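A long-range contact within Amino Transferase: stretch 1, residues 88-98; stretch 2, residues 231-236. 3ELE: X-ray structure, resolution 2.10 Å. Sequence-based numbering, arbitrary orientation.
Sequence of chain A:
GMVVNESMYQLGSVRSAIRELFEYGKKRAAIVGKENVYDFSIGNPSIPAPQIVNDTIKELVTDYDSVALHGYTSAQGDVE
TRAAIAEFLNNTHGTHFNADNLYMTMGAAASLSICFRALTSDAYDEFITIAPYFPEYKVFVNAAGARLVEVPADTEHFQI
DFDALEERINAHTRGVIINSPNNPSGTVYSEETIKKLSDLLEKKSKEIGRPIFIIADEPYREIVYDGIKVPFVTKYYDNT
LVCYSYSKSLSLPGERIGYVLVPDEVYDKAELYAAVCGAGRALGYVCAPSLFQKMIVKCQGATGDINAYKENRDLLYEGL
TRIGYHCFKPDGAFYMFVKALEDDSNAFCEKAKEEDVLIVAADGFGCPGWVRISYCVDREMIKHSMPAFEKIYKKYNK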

# COMPACT_ATOMS: atom_id res chain seq x y z
N PHE A 88 -10.72 20.51 -9.45
CA PHE A 88 -11.69 19.74 -10.24
C PHE A 88 -12.99 19.50 -9.44
O PHE A 88 -14.07 19.62 -10.00
CB PHE A 88 -11.11 18.38 -10.72
CG PHE A 88 -12.15 17.44 -11.28
CD1 PHE A 88 -12.69 17.64 -12.55
CD2 PHE A 88 -12.65 16.39 -10.50
CE1 PHE A 88 -13.70 16.81 -13.05
CE2 PHE A 88 -13.65 15.55 -10.99
CZ PHE A 88 -14.18 15.75 -12.26
N LEU A 89 -12.85 19.10 -8.18
CA LEU A 89 -14.00 18.84 -7.28
C LEU A 89 -14.82 20.12 -7.01
O LEU A 89 -16.05 20.07 -7.02
CB LEU A 89 -13.55 18.20 -5.95
CG LEU A 89 -12.97 16.78 -5.99
CD1 LEU A 89 -12.43 16.34 -4.58
CD2 LEU A 89 -13.97 15.77 -6.55
N ASN A 90 -14.13 21.24 -6.80
CA ASN A 90 -14.78 22.55 -6.60
C ASN A 90 -15.55 22.99 -7.86
O ASN A 90 -16.68 23.42 -7.76
CB ASN A 90 -13.77 23.62 -6.16
CG ASN A 90 -13.08 23.27 -4.84
OD1 ASN A 90 -13.49 22.34 -4.13
ND2 ASN A 90 -12.00 23.98 -4.52
N ASN A 91 -14.94 22.85 -9.04
CA ASN A 91 -15.60 23.18 -10.31
C ASN A 91 -16.79 22.29 -10.66
O ASN A 91 -17.71 22.75 -11.35
CB ASN A 91 -14.60 23.21 -11.48
CG ASN A 91 -13.61 24.39 -11.40
OD1 ASN A 91 -13.93 25.49 -10.91
ND2 ASN A 91 -12.40 24.18 -11.95
N THR A 92 -16.78 21.03 -10.19
CA THR A 92 -17.85 20.06 -10.47
C THR A 92 -18.99 20.08 -9.44
O THR A 92 -20.16 19.95 -9.80
CB THR A 92 -17.26 18.61 -10.52
OG1 THR A 92 -16.07 18.60 -11.32
CG2 THR A 92 -18.28 17.61 -11.07
N HIS A 93 -18.64 20.24 -8.16
CA HIS A 93 -19.59 20.17 -7.04
C HIS A 93 -19.89 21.46 -6.28
O HIS A 93 -20.85 21.51 -5.48
CB HIS A 93 -19.10 19.10 -6.07
CG HIS A 93 -18.89 17.78 -6.72
ND1 HIS A 93 -19.93 17.00 -7.18
CD2 HIS A 93 -17.75 17.11 -7.02
CE1 HIS A 93 -19.44 15.90 -7.73
NE2 HIS A 93 -18.12 15.94 -7.64
N GLY A 94 -19.12 22.52 -6.53
CA GLY A 94 -19.30 23.78 -5.82
C GLY A 94 -18.78 23.79 -4.40
O GLY A 94 -19.17 24.63 -3.60
N THR A 95 -17.87 22.86 -4.12
CA THR A 95 -17.18 22.74 -2.86
C THR A 95 -16.04 23.80 -2.83
O THR A 95 -15.86 24.55 -3.81
CB THR A 95 -16.65 21.29 -2.69
OG1 THR A 95 -15.94 20.88 -3.88
CG2 THR A 95 -17.81 20.35 -2.48
N HIS A 96 -15.31 23.85 -1.71
CA HIS A 96 -14.22 24.84 -1.50
C HIS A 96 -12.96 24.18 -0.91
O HIS A 96 -12.30 24.74 -0.02
CB HIS A 96 -14.71 25.99 -0.59
CG HIS A 96 -15.29 25.53 0.71
ND1 HIS A 96 -16.62 25.20 0.85
CD2 HIS A 96 -14.71 25.31 1.91
CE1 HIS A 96 -16.84 24.80 2.09
NE2 HIS A 96 -15.70 24.85 2.75
N PHE A 97 -12.60 23.01 -1.46
CA PHE A 97 -11.41 22.29 -1.01
C PHE A 97 -10.13 22.94 -1.54
O PHE A 97 -10.15 23.68 -2.53
CB PHE A 97 -11.40 20.82 -1.51
CG PHE A 97 -12.62 20.04 -1.14
CD1 PHE A 97 -12.94 19.84 0.19
CD2 PHE A 97 -13.44 19.48 -2.13
CE1 PHE A 97 -14.05 19.13 0.55
CE2 PHE A 97 -14.57 18.74 -1.78
CZ PHE A 97 -14.87 18.57 -0.43
N ASN A 98 -9.03 22.67 -0.85
CA ASN A 98 -7.69 23.06 -1.29
C ASN A 98 -6.84 21.79 -1.31
O ASN A 98 -7.31 20.73 -0.89
CB ASN A 98 -7.12 24.21 -0.43
CG ASN A 98 -6.96 23.85 1.03
OD1 ASN A 98 -6.40 22.80 1.38
ND2 ASN A 98 -7.41 24.74 1.90
N PRO A 231 -25.16 12.75 -5.38
CA PRO A 231 -24.86 13.93 -4.54
C PRO A 231 -23.47 13.89 -3.88
O PRO A 231 -23.07 12.82 -3.42
CB PRO A 231 -25.92 13.85 -3.43
CG PRO A 231 -26.99 13.09 -3.99
CD PRO A 231 -26.35 12.05 -4.87
N PHE A 232 -22.77 15.02 -3.82
CA PHE A 232 -21.47 15.09 -3.17
C PHE A 232 -21.74 15.25 -1.67
O PHE A 232 -22.10 16.33 -1.19
CB PHE A 232 -20.56 16.19 -3.74
CG PHE A 232 -19.11 15.88 -3.55
CD1 PHE A 232 -18.46 15.01 -4.42
CD2 PHE A 232 -18.41 16.38 -2.48
CE1 PHE A 232 -17.12 14.68 -4.23
CE2 PHE A 232 -17.08 16.06 -2.28
CZ PHE A 232 -16.44 15.20 -3.15
N VAL A 233 -21.47 14.16 -0.94
CA VAL A 233 -21.91 13.98 0.47
C VAL A 233 -21.38 15.00 1.49
O VAL A 233 -22.08 15.30 2.47
CB VAL A 233 -21.62 12.54 0.96
CG1 VAL A 233 -22.17 12.29 2.38
CG2 VAL A 233 -22.22 11.52 -0.01
N THR A 234 -20.19 15.54 1.23
CA THR A 234 -19.55 16.51 2.14
C THR A 234 -20.36 17.78 2.28
O THR A 234 -20.28 18.45 3.31
CB THR A 234 -18.09 16.87 1.71
OG1 THR A 234 -18.09 17.60 0.48
CG2 THR A 234 -17.23 15.57 1.59
N LYS A 235 -21.15 18.09 1.23
CA LYS A 235 -22.04 19.24 1.23
C LYS A 235 -23.26 19.09 2.13
O LYS A 235 -23.88 20.10 2.46
CB LYS A 235 -22.53 19.55 -0.18
CG LYS A 235 -21.40 19.82 -1.17
CD LYS A 235 -21.84 20.78 -2.30
CE LYS A 235 -23.00 20.27 -3.10
NZ LYS A 235 -23.26 21.14 -4.29
N TYR A 236 -23.61 17.85 2.46
CA TYR A 236 -24.79 17.51 3.28
C TYR A 236 -24.47 17.14 4.73
O TYR A 236 -25.33 17.29 5.61
CB TYR A 236 -25.52 16.33 2.60
CG TYR A 236 -26.04 16.68 1.22
CD1 TYR A 236 -25.23 16.52 0.08
CD2 TYR A 236 -27.34 17.19 1.04
CE1 TYR A 236 -25.69 16.86 -1.21
CE2 TYR A 236 -27.81 17.54 -0.24
CZ TYR A 236 -26.99 17.37 -1.35
OH TYR A 236 -27.44 17.71 -2.60

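Phe-232 is the centre of the contact: chi1 in t (-154°) places its buried ring among Leu-89 and His-93 of the helix and Thr-95 and Phe-97 of the loop after it. The flat imidazole of His-93, the last helical residue, with chi1 m, lies face-to-face with the phenyl, centroids 4.2 Å apart and planes at 30°, with His-93 NE2 3.4 Å from Phe-232 CD1; Phe-232 CB also sits over the imidazole, 4.0 Å from its centroid. Leu-89, one turn earlier, uses its m,t rotamer to bring CD2 to 4.1 Å from Phe-232 CE1, and Phe-97, chi1 m, brings CE2 to 3.7 Å from Phe-232 CE2. The edge of the Phe-97 ring also meets Thr-234, Phe-97 CZ to Thr-234 OG1 3.5 Å. Thr-95, chi1 p, splits its roles: OG1 donates to Asn-90 OD1 (2.9 Å), while CG2 packs 4.0 Å from Phe-232 CD2. Asn-90, itself out of reach of the second stretch, braces the loop, its OD1 accepting from Phe-97 N (2.9 Å) and its ND2 donating to Phe-97 O (2.7 Å). Exposed Lys-235 (m,t,m,t) reaches across to the helix end, where its NZ donates to His-93 O at 2.7 Å, the one hydrogen bond between the stretches. Gly-94, just after His-93, leaves helical geometry with positive phi, which favours glycine.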